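Local coordinates for UL18 protein (Human herpesvirus 5, PDB 3D2U) that mimics host class I MHC molecules and engages the inhibitory receptor LILRB1, modulating NK-cell activity and giving protection against host NK-cell cytotoxicity, at residues A[185-196]-A[208-219]; A[125-134]-A[158-167]. The protein carries 4 engineered substitutions. One frame throughout, in Å; residues are numbered along the deposited sequence.

Contact 1 of 2, residues A[185-196]-A[208-219]; sequences QPPVTHPVVKGG and FCTSYGFFPGEI. Unlike the reference sequence in segment 185-196: Pro186 (reference Thr).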
loop_
_atom_site.group_PDB
_atom_site.type_symbol
_atom_site.label_atom_id
_atom_site.label_comp_id
_atom_site.label_asym_id
_atom_site.label_seq_id
_atom_site.Cartn_x
_atom_site.Cartn_y
_atom_site.Cartn_z
ATOM N N GLN A 185 27.733 5.990 -5.127
ATOM C CA GLN A 185 26.488 6.403 -4.467
ATOM C C GLN A 185 26.699 7.660 -3.629
ATOM O O GLN A 185 27.811 7.932 -3.179
ATOM C CB GLN A 185 25.938 5.271 -3.590
ATOM C CG GLN A 185 26.715 5.038 -2.313
ATOM C CD GLN A 185 26.265 3.796 -1.580
ATOM O OE1 GLN A 185 26.952 3.311 -0.688
ATOM N NE2 GLN A 185 25.103 3.282 -1.945
ATOM N N PRO A 186 25.632 8.449 -3.413
ATOM C CA PRO A 186 25.782 9.675 -2.616
ATOM C C PRO A 186 26.162 9.376 -1.174
ATOM O O PRO A 186 26.103 8.229 -0.735
ATOM C CB PRO A 186 24.393 10.333 -2.668
ATOM C CG PRO A 186 23.566 9.494 -3.622
ATOM C CD PRO A 186 24.217 8.148 -3.702
ATOM N N PRO A 187 26.567 10.413 -0.423
ATOM C CA PRO A 187 26.944 10.275 0.986
ATOM C C PRO A 187 25.646 10.324 1.793
ATOM O O PRO A 187 24.591 10.606 1.234
ATOM C CB PRO A 187 27.809 11.504 1.217
ATOM C CG PRO A 187 27.116 12.538 0.353
ATOM C CD PRO A 187 26.887 11.764 -0.922
ATOM N N VAL A 188 25.711 10.051 3.090
ATOM C CA VAL A 188 24.501 10.111 3.912
ATOM C C VAL A 188 23.859 11.482 3.748
ATOM O O VAL A 188 24.520 12.508 3.877
ATOM C CB VAL A 188 24.803 9.889 5.403
ATOM C CG1 VAL A 188 23.561 10.149 6.230
ATOM C CG2 VAL A 188 25.280 8.483 5.623
ATOM N N THR A 189 22.566 11.495 3.455
ATOM C CA THR A 189 21.851 12.738 3.259
ATOM C C THR A 189 20.721 12.849 4.287
ATOM O O THR A 189 19.752 12.083 4.255
ATOM C CB THR A 189 21.317 12.804 1.821
ATOM O OG1 THR A 189 22.408 12.578 0.917
ATOM C CG2 THR A 189 20.716 14.158 1.534
ATOM N N HIS A 190 20.874 13.798 5.211
ATOM C CA HIS A 190 19.897 14.034 6.265
ATOM C C HIS A 190 18.661 14.769 5.746
ATOM O O HIS A 190 18.741 15.551 4.805
ATOM C CB HIS A 190 20.557 14.791 7.424
ATOM C CG HIS A 190 21.734 14.070 8.009
ATOM N ND1 HIS A 190 21.705 12.724 8.305
ATOM C CD2 HIS A 190 22.978 14.499 8.335
ATOM C CE1 HIS A 190 22.879 12.355 8.785
ATOM N NE2 HIS A 190 23.669 13.413 8.814
ATOM N N PRO A 191 17.502 14.522 6.368
ATOM C CA PRO A 191 16.246 15.149 5.958
ATOM C C PRO A 191 16.058 16.604 6.348
ATOM O O PRO A 191 16.714 17.123 7.247
ATOM C CB PRO A 191 15.208 14.274 6.642
ATOM C CG PRO A 191 15.871 14.015 7.989
ATOM C CD PRO A 191 17.311 13.690 7.580
ATOM N N VAL A 192 15.147 17.245 5.636
ATOM C CA VAL A 192 14.718 18.593 5.935
ATOM C C VAL A 192 13.543 18.144 6.800
ATOM O O VAL A 192 12.799 17.261 6.389
ATOM C CB VAL A 192 14.222 19.311 4.637
ATOM C CG1 VAL A 192 13.331 20.498 4.984
ATOM C CG2 VAL A 192 15.410 19.777 3.797
ATOM N N VAL A 193 13.419 18.678 8.009
ATOM C CA VAL A 193 12.332 18.278 8.896
ATOM C C VAL A 193 11.389 19.452 9.149
ATOM O O VAL A 193 11.830 20.572 9.376
ATOM C CB VAL A 193 12.880 17.740 10.260
ATOM C CG1 VAL A 193 11.734 17.433 11.218
ATOM C CG2 VAL A 193 13.711 16.484 10.034
ATOM N N LYS A 194 10.089 19.195 9.087
ATOM C CA LYS A 194 9.099 20.239 9.312
ATOM C C LYS A 194 7.981 19.708 10.186
ATOM O O LYS A 194 7.569 18.555 10.037
ATOM C CB LYS A 194 8.539 20.729 7.979
ATOM C CG LYS A 194 7.466 21.777 8.129
ATOM C CD LYS A 194 7.257 22.520 6.824
ATOM C CE LYS A 194 6.277 23.665 7.004
ATOM N NZ LYS A 194 6.557 24.716 6.001
ATOM N N GLY A 195 7.491 20.544 11.099
ATOM C CA GLY A 195 6.421 20.105 11.979
ATOM C C GLY A 195 5.536 21.237 12.460
ATOM O O GLY A 195 5.855 22.408 12.266
ATOM N N GLY A 196 4.421 20.890 13.095
ATOM C CA GLY A 196 3.516 21.903 13.608
ATOM C C GLY A 196 2.264 21.253 14.152
ATOM O O GLY A 196 2.234 20.032 14.348
ATOM N N PHE A 208 1.951 17.199 13.757
ATOM C CA PHE A 208 2.525 16.469 12.630
ATOM C C PHE A 208 4.014 16.787 12.536
ATOM O O PHE A 208 4.467 17.809 13.046
ATOM C CB PHE A 208 1.827 16.847 11.312
ATOM C CG PHE A 208 2.083 18.266 10.867
ATOM C CD1 PHE A 208 3.208 18.587 10.108
ATOM C CD2 PHE A 208 1.197 19.283 11.212
ATOM C CE1 PHE A 208 3.443 19.903 9.702
ATOM C CE2 PHE A 208 1.425 20.600 10.809
ATOM C CZ PHE A 208 2.547 20.909 10.051
ATOM N N CYS A 209 4.763 15.895 11.893
ATOM C CA CYS A 209 6.200 16.048 11.698
ATOM C C CYS A 209 6.605 15.189 10.511
ATOM O O CYS A 209 6.451 13.968 10.557
ATOM C CB CYS A 209 6.967 15.583 12.927
ATOM S SG CYS A 209 8.753 15.949 12.856
ATOM N N THR A 210 7.140 15.829 9.472
ATOM C CA THR A 210 7.537 15.146 8.232
ATOM C C THR A 210 9.015 15.326 7.856
ATOM O O THR A 210 9.580 16.410 8.018
ATOM C CB THR A 210 6.683 15.652 7.045
ATOM O OG1 THR A 210 5.296 15.533 7.373
ATOM C CG2 THR A 210 6.974 14.858 5.786
ATOM N N SER A 211 9.628 14.253 7.361
ATOM C CA SER A 211 11.027 14.274 6.942
ATOM C C SER A 211 11.088 14.171 5.415
ATOM O O SER A 211 10.424 13.325 4.810
ATOM C CB SER A 211 11.798 13.122 7.604
ATOM O OG SER A 211 11.954 13.361 8.998
ATOM N N TYR A 212 11.890 15.039 4.804
ATOM C CA TYR A 212 12.016 15.104 3.350
ATOM C C TYR A 212 13.432 14.881 2.814
ATOM O O TYR A 212 14.408 15.370 3.386
ATOM C CB TYR A 212 11.551 16.475 2.831
ATOM C CG TYR A 212 10.210 16.977 3.331
ATOM C CD1 TYR A 212 10.069 17.517 4.620
ATOM C CD2 TYR A 212 9.093 16.978 2.489
ATOM C CE1 TYR A 212 8.850 18.050 5.053
ATOM C CE2 TYR A 212 7.867 17.519 2.910
ATOM C CZ TYR A 212 7.756 18.051 4.192
ATOM O OH TYR A 212 6.559 18.588 4.617
ATOM N N GLY A 213 13.523 14.157 1.700
ATOM C CA GLY A 213 14.792 13.908 1.038
ATOM C C GLY A 213 15.943 13.264 1.789
ATOM O O GLY A 213 17.082 13.716 1.681
ATOM N N PHE A 214 15.682 12.194 2.524
ATOM C CA PHE A 214 16.767 11.551 3.233
ATOM C C PHE A 214 17.166 10.266 2.553
ATOM O O PHE A 214 16.363 9.644 1.867
ATOM C CB PHE A 214 16.405 11.290 4.711
ATOM C CG PHE A 214 15.128 10.500 4.923
ATOM C CD1 PHE A 214 15.174 9.147 5.253
ATOM C CD2 PHE A 214 13.883 11.131 4.863
ATOM C CE1 PHE A 214 13.990 8.435 5.535
ATOM C CE2 PHE A 214 12.703 10.437 5.139
ATOM C CZ PHE A 214 12.755 9.083 5.477
ATOM N N PHE A 215 18.429 9.901 2.762
ATOM C CA PHE A 215 19.046 8.697 2.243
ATOM C C PHE A 215 20.241 8.414 3.164
ATOM O O PHE A 215 21.021 9.308 3.459
ATOM C CB PHE A 215 19.563 8.939 0.816
ATOM C CG PHE A 215 20.373 7.809 0.285
ATOM C CD1 PHE A 215 19.759 6.603 -0.055
ATOM C CD2 PHE A 215 21.754 7.920 0.168
ATOM C CE1 PHE A 215 20.510 5.523 -0.501
ATOM C CE2 PHE A 215 22.517 6.836 -0.280
ATOM C CZ PHE A 215 21.892 5.638 -0.614
ATOM N N PRO A 216 20.384 7.171 3.675
ATOM C CA PRO A 216 19.579 5.968 3.443
ATOM C C PRO A 216 18.157 6.121 3.968
ATOM O O PRO A 216 17.824 7.101 4.632
ATOM C CB PRO A 216 20.345 4.890 4.221
ATOM C CG PRO A 216 21.739 5.401 4.230
ATOM C CD PRO A 216 21.540 6.857 4.518
ATOM N N GLY A 217 17.329 5.127 3.674
ATOM C CA GLY A 217 15.938 5.161 4.086
ATOM C C GLY A 217 15.572 4.936 5.549
ATOM O O GLY A 217 14.473 5.316 5.946
ATOM N N GLU A 218 16.435 4.338 6.365
ATOM C CA GLU A 218 16.032 4.144 7.752
ATOM C C GLU A 218 16.064 5.452 8.520
ATOM O O GLU A 218 16.998 6.246 8.392
ATOM C CB GLU A 218 16.874 3.075 8.461
ATOM C CG GLU A 218 16.497 2.887 9.959
ATOM C CD GLU A 218 14.992 2.645 10.230
ATOM O OE1 GLU A 218 14.119 3.226 9.535
ATOM O OE2 GLU A 218 14.682 1.883 11.178
ATOM N N ILE A 219 15.029 5.659 9.330
ATOM C CA ILE A 219 14.893 6.888 10.081
ATOM C C ILE A 219 13.958 6.655 11.262
ATOM O O ILE A 219 13.170 5.724 11.255
ATOM C CB ILE A 219 14.316 7.977 9.135
ATOM C CG1 ILE A 219 14.364 9.357 9.778
ATOM C CG2 ILE A 219 12.879 7.598 8.736
ATOM C CD1 ILE A 219 14.123 10.487 8.762
#
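Strands 192-196 and 208-212 pair antiparallel as the first hairpin of the immunoglobulin C1-set domain, with Val192, Lys194 and Gly196 forming hydrogen-bonded pairs with Tyr212, Thr210 and Phe208. Beyond the bulge, a single bridge joins Thr189, ahead of strand 192-196, to Phe215, where Thr189 N gives a nearly straight bond (168°) to Phe215 O at 2.7 Å. The Phe215 ring turns its edge to Pro186 O, in plane, with CE2 3.9 Å from that oxygen and 4.0 Å from Pro186 CD.

Side chains sort by face. Val193, Cys209 and Ser211 look into the sandwich, Val193 CG1 touching Cys209 SG at 3.7 Å; Cys209 is disulfide-bonded to Cys265. Pro191, just before the strand, packs with CB 3.7 Å from Ser211 CB. The buried Ser211 OG has no polar partner. The other face, with Lys194, Phe208, Thr210 and Tyr212, meets the chain of another protein, whose backbone is hydrogen-bonded to Thr210 OG1.

A G1 bulge at Gly213 and Phe214, both opposite Phe249, turns the chain toward the cis-Pro216 loop. At the far end, Phe208 CG sits between its backbone N and carbonyl carbon (chi1 68°), which lays the ring face against Gly195 and Gly196; Gly196 CA lies over that face, a CH-pi contact 4.1 Å from the ring centroid.

Contact 2 of 2, residues A[125-134]-A[158-167]; sequences MELKDNLTLW and ISEGDTTIQR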
loop_
_atom_site.group_PDB
_atom_site.type_symbol
_atom_site.label_atom_id
_atom_site.label_comp_id
_atom_site.label_asym_id
_atom_site.label_seq_id
_atom_site.Cartn_x
_atom_site.Cartn_y
_atom_site.Cartn_z
ATOM N N MET A 125 9.722 -20.859 -7.452
ATOM C CA MET A 125 10.952 -21.479 -6.946
ATOM C C MET A 125 11.929 -20.438 -6.383
ATOM O O MET A 125 11.953 -19.284 -6.816
ATOM C CB MET A 125 11.637 -22.305 -8.038
ATOM C CG MET A 125 11.854 -21.563 -9.330
ATOM S SD MET A 125 12.766 -22.555 -10.496
ATOM C CE MET A 125 11.698 -22.491 -11.912
ATOM N N GLU A 126 12.729 -20.867 -5.412
ATOM C CA GLU A 126 13.688 -19.999 -4.743
ATOM C C GLU A 126 15.022 -20.689 -4.493
ATOM O O GLU A 126 15.124 -21.916 -4.557
ATOM C CB GLU A 126 13.100 -19.522 -3.409
ATOM C CG GLU A 126 11.716 -18.895 -3.535
ATOM C CD GLU A 126 11.177 -18.371 -2.217
ATOM O OE1 GLU A 126 11.280 -17.149 -1.977
ATOM O OE2 GLU A 126 10.652 -19.181 -1.421
ATOM N N LEU A 127 16.041 -19.878 -4.215
ATOM C CA LEU A 127 17.391 -20.353 -3.932
ATOM C C LEU A 127 17.941 -19.449 -2.831
ATOM O O LEU A 127 18.130 -18.251 -3.042
ATOM C CB LEU A 127 18.271 -20.262 -5.184
ATOM C CG LEU A 127 19.709 -20.763 -5.015
ATOM C CD1 LEU A 127 19.685 -22.243 -4.670
ATOM C CD2 LEU A 127 20.507 -20.533 -6.289
ATOM N N LYS A 128 18.179 -20.030 -1.657
ATOM C CA LYS A 128 18.672 -19.283 -0.523
ATOM C C LYS A 128 19.911 -19.894 0.077
ATOM O O LYS A 128 20.542 -20.769 -0.499
ATOM C CB LYS A 128 17.637 -19.207 0.586
ATOM C CG LYS A 128 16.284 -18.665 0.170
ATOM C CD LYS A 128 15.256 -18.943 1.239
ATOM C CE LYS A 128 13.896 -18.431 0.805
ATOM N NZ LYS A 128 13.677 -17.016 1.214
ATOM N N ASP A 129 20.234 -19.453 1.277
ATOM C CA ASP A 129 21.304 -19.979 2.109
ATOM C C ASP A 129 22.504 -20.499 1.326
ATOM O O ASP A 129 23.018 -19.776 0.476
ATOM C CB ASP A 129 20.775 -21.072 3.008
ATOM C CG ASP A 129 19.445 -20.668 3.562
ATOM O OD1 ASP A 129 19.152 -19.464 3.631
ATOM O OD2 ASP A 129 18.655 -21.556 3.942
ATOM N N ASN A 130 22.948 -21.655 1.569
ATOM C CA ASN A 130 24.116 -22.092 0.794
ATOM C C ASN A 130 24.016 -21.893 -0.745
ATOM O O ASN A 130 25.021 -21.999 -1.455
ATOM C CB ASN A 130 24.389 -23.549 1.137
ATOM C CG ASN A 130 23.178 -24.440 1.015
ATOM O OD1 ASN A 130 23.276 -25.521 0.418
ATOM N ND2 ASN A 130 22.045 -24.022 1.574
ATOM N N LEU A 131 22.828 -21.591 -1.259
ATOM C CA LEU A 131 22.609 -21.394 -2.689
ATOM C C LEU A 131 22.959 -22.635 -3.522
ATOM O O LEU A 131 23.557 -22.555 -4.599
ATOM C CB LEU A 131 23.378 -20.144 -3.152
ATOM C CG LEU A 131 22.964 -18.876 -2.371
ATOM C CD1 LEU A 131 23.836 -17.676 -2.738
ATOM C CD2 LEU A 131 21.495 -18.565 -2.647
ATOM N N THR A 132 22.545 -23.791 -3.012
ATOM C CA THR A 132 22.774 -25.061 -3.691
ATOM C C THR A 132 21.448 -25.825 -3.934
ATOM O O THR A 132 21.322 -26.522 -4.940
ATOM C CB THR A 132 23.755 -25.966 -2.875
ATOM O OG1 THR A 132 23.089 -26.487 -1.718
ATOM C CG2 THR A 132 24.965 -25.156 -2.412
ATOM N N LEU A 133 20.463 -25.652 -3.041
ATOM C CA LEU A 133 19.167 -26.354 -3.123
ATOM C C LEU A 133 17.907 -25.506 -3.428
ATOM O O LEU A 133 17.450 -24.746 -2.571
ATOM C CB LEU A 133 18.947 -27.153 -1.806
ATOM C CG LEU A 133 17.930 -26.839 -0.680
ATOM C CD1 LEU A 133 16.922 -27.983 -0.575
ATOM C CD2 LEU A 133 18.625 -26.688 0.683
ATOM N N TRP A 134 17.328 -25.647 -4.626
ATOM C CA TRP A 134 16.108 -24.885 -4.966
ATOM C C TRP A 134 14.872 -25.445 -4.267
ATOM O O TRP A 134 14.708 -26.654 -4.161
ATOM C CB TRP A 134 15.805 -24.892 -6.477
ATOM C CG TRP A 134 16.740 -24.105 -7.349
ATOM C CD1 TRP A 134 17.912 -24.544 -7.885
ATOM C CD2 TRP A 134 16.575 -22.748 -7.800
ATOM N NE1 TRP A 134 18.489 -23.557 -8.643
ATOM C CE2 TRP A 134 17.696 -22.445 -8.607
ATOM C CE3 TRP A 134 15.597 -21.764 -7.600
ATOM C CZ2 TRP A 134 17.868 -21.191 -9.214
ATOM C CZ3 TRP A 134 15.771 -20.514 -8.208
ATOM C CH2 TRP A 134 16.900 -20.243 -9.004
ATOM N N ILE A 158 16.644 -28.881 -12.539
ATOM C CA ILE A 158 17.631 -27.795 -12.585
ATOM C C ILE A 158 19.005 -28.369 -12.208
ATOM O O ILE A 158 19.210 -28.804 -11.074
ATOM C CB ILE A 158 17.283 -26.650 -11.586
ATOM C CG1 ILE A 158 15.993 -25.937 -12.011
ATOM C CG2 ILE A 158 18.426 -25.639 -11.519
ATOM C CD1 ILE A 158 15.421 -25.012 -10.950
ATOM N N SER A 159 19.935 -28.383 -13.156
ATOM C CA SER A 159 21.281 -28.903 -12.897
ATOM C C SER A 159 21.934 -28.279 -11.662
ATOM O O SER A 159 21.423 -27.312 -11.087
ATOM C CB SER A 159 22.183 -28.617 -14.097
ATOM O OG SER A 159 22.193 -27.227 -14.362
ATOM N N GLU A 160 23.065 -28.846 -11.254
ATOM C CA GLU A 160 23.821 -28.298 -10.140
ATOM C C GLU A 160 24.783 -27.347 -10.836
ATOM O O GLU A 160 25.369 -26.456 -10.213
ATOM C CB GLU A 160 24.589 -29.407 -9.401
ATOM C CG GLU A 160 23.785 -30.143 -8.326
ATOM C CD GLU A 160 23.808 -29.429 -6.979
ATOM O OE1 GLU A 160 23.517 -28.209 -6.942
ATOM O OE2 GLU A 160 24.106 -30.092 -5.953
ATOM N N GLY A 161 24.902 -27.553 -12.151
ATOM C CA GLY A 161 25.780 -26.763 -12.998
ATOM C C GLY A 161 25.218 -25.446 -13.507
ATOM O O GLY A 161 25.976 -24.522 -13.791
ATOM N N ASP A 162 23.900 -25.354 -13.651
ATOM C CA ASP A 162 23.286 -24.098 -14.073
ATOM C C ASP A 162 23.101 -23.289 -12.787
ATOM O O ASP A 162 23.087 -22.059 -12.808
ATOM C CB ASP A 162 21.934 -24.344 -14.768
ATOM C CG ASP A 162 22.039 -24.344 -16.298
ATOM O OD1 ASP A 162 23.163 -24.217 -16.822
ATOM O OD2 ASP A 162 20.991 -24.469 -16.976
ATOM N N THR A 163 22.996 -24.010 -11.669
ATOM C CA THR A 163 22.821 -23.416 -10.347
ATOM C C THR A 163 24.085 -22.770 -9.803
ATOM O O THR A 163 24.059 -21.655 -9.273
ATOM C CB THR A 163 22.366 -24.471 -9.328
ATOM O OG1 THR A 163 20.992 -24.789 -9.563
ATOM C CG2 THR A 163 22.547 -23.963 -7.896
ATOM N N THR A 164 25.192 -23.489 -9.907
ATOM C CA THR A 164 26.461 -22.971 -9.424
ATOM C C THR A 164 26.801 -21.660 -10.119
ATOM O O THR A 164 27.273 -20.728 -9.470
ATOM C CB THR A 164 27.586 -23.968 -9.680
ATOM O OG1 THR A 164 27.496 -24.428 -11.036
ATOM C CG2 THR A 164 27.480 -25.147 -8.714
ATOM N N ILE A 165 26.563 -21.568 -11.428
ATOM C CA ILE A 165 26.892 -20.316 -12.097
ATOM C C ILE A 165 26.048 -19.180 -11.513
ATOM O O ILE A 165 26.530 -18.048 -11.406
ATOM C CB ILE A 165 26.743 -20.385 -13.660
ATOM C CG1 ILE A 165 25.576 -19.519 -14.140
ATOM C CG2 ILE A 165 26.606 -21.821 -14.123
ATOM C CD1 ILE A 165 25.936 -18.060 -14.342
ATOM N N GLN A 166 24.802 -19.460 -11.126
ATOM C CA GLN A 166 23.993 -18.399 -10.531
ATOM C C GLN A 166 24.634 -18.012 -9.194
ATOM O O GLN A 166 24.718 -16.829 -8.867
ATOM C CB GLN A 166 22.529 -18.834 -10.311
ATOM C CG GLN A 166 21.674 -18.983 -11.580
ATOM C CD GLN A 166 21.683 -17.755 -12.501
ATOM O OE1 GLN A 166 21.986 -17.867 -13.689
ATOM N NE2 GLN A 166 21.339 -16.592 -11.960
ATOM N N ARG A 167 25.103 -19.008 -8.438
ATOM C CA ARG A 167 25.732 -18.764 -7.136
ATOM C C ARG A 167 27.041 -17.978 -7.249
ATOM O O ARG A 167 27.336 -17.128 -6.407
ATOM C CB ARG A 167 26.026 -20.086 -6.409
ATOM C CG ARG A 167 26.584 -19.908 -4.994
ATOM C CD ARG A 167 27.350 -21.134 -4.483
ATOM N NE ARG A 167 26.600 -22.383 -4.594
ATOM C CZ ARG A 167 26.813 -23.309 -5.525
ATOM N NH1 ARG A 167 27.760 -23.136 -6.438
ATOM N NH2 ARG A 167 26.085 -24.418 -5.540
#
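With CG anti to its carbonyl carbon (chi1 -70°) and the indole turned across that bond (chi2 86°), Trp134 carries NE1 to the hydroxyl of Thr163. Trp134 NE1 donates to Thr163 OG1 at 2.9 Å, and the oxygen lies practically in the indole plane. Thr163 OG1 in turn donates to Ser159 O at 3.0 Å, so one hydroxyl relays from the indole to the backbone of the turn leading into the helix. Ser159 OG accepts from Asp162 N, a capping bond in the same turn.

Ile158 approaches the indole from a different direction. Ile158 CD1 stands over the five-membered ring of Trp134, 3.9 Å from its centroid and close to the ring normal. Leu127 CB lies over the opposite face of the indole. The same Ile158 methyl, CD1, reaches Met125 SD at 3.6 Å, and Ile155 of helix 148-156 touches both Met125 and Trp134.

One turn along the helix from Thr163, Arg167 runs alongside Leu131 in the opposite sense, its CG 3.7 Å from Leu131 CB. The side chain then turns back to bring Arg167 NE to within 3.0 Å of Leu131 O, a weak hydrogen bond, and Thr132 CG2 comes 3.4 Å from Arg167 NH2.

The contact ties the end of edge strand 122-127 and its following turn to a helix of the MHC class I peptide-binding platform; Met125 and Trp134 also pack on apolar side chains of the bound peptide. Chemically, the indole is fixed by apolar groups on both faces and by an in-plane bond at its edge, whereas Arg167 combines aliphatic packing on Leu131 with a weak, bent bond from NE (N-H...O 120°).

The two contacts lie in different parts of the class I fold and share no sheet. Contact 2 comes first along the chain, in the peptide-binding platform, where it links the edge strand 122-127 of the seven-stranded sheet to helix 161-171. Helix 173-184 then leads to contact 1, which starts in the connecting chain and pairs strands 192-201 and 204-214 of the four-stranded immunoglobulin sheet. Their centres are 39 Å apart, on opposite sides of the chain's centre, and their nearest atoms are about 21 Å apart. The protein thus combines a helix-on-sheet platform touching the peptide with an immunoglobulin domain meeting another protein chain.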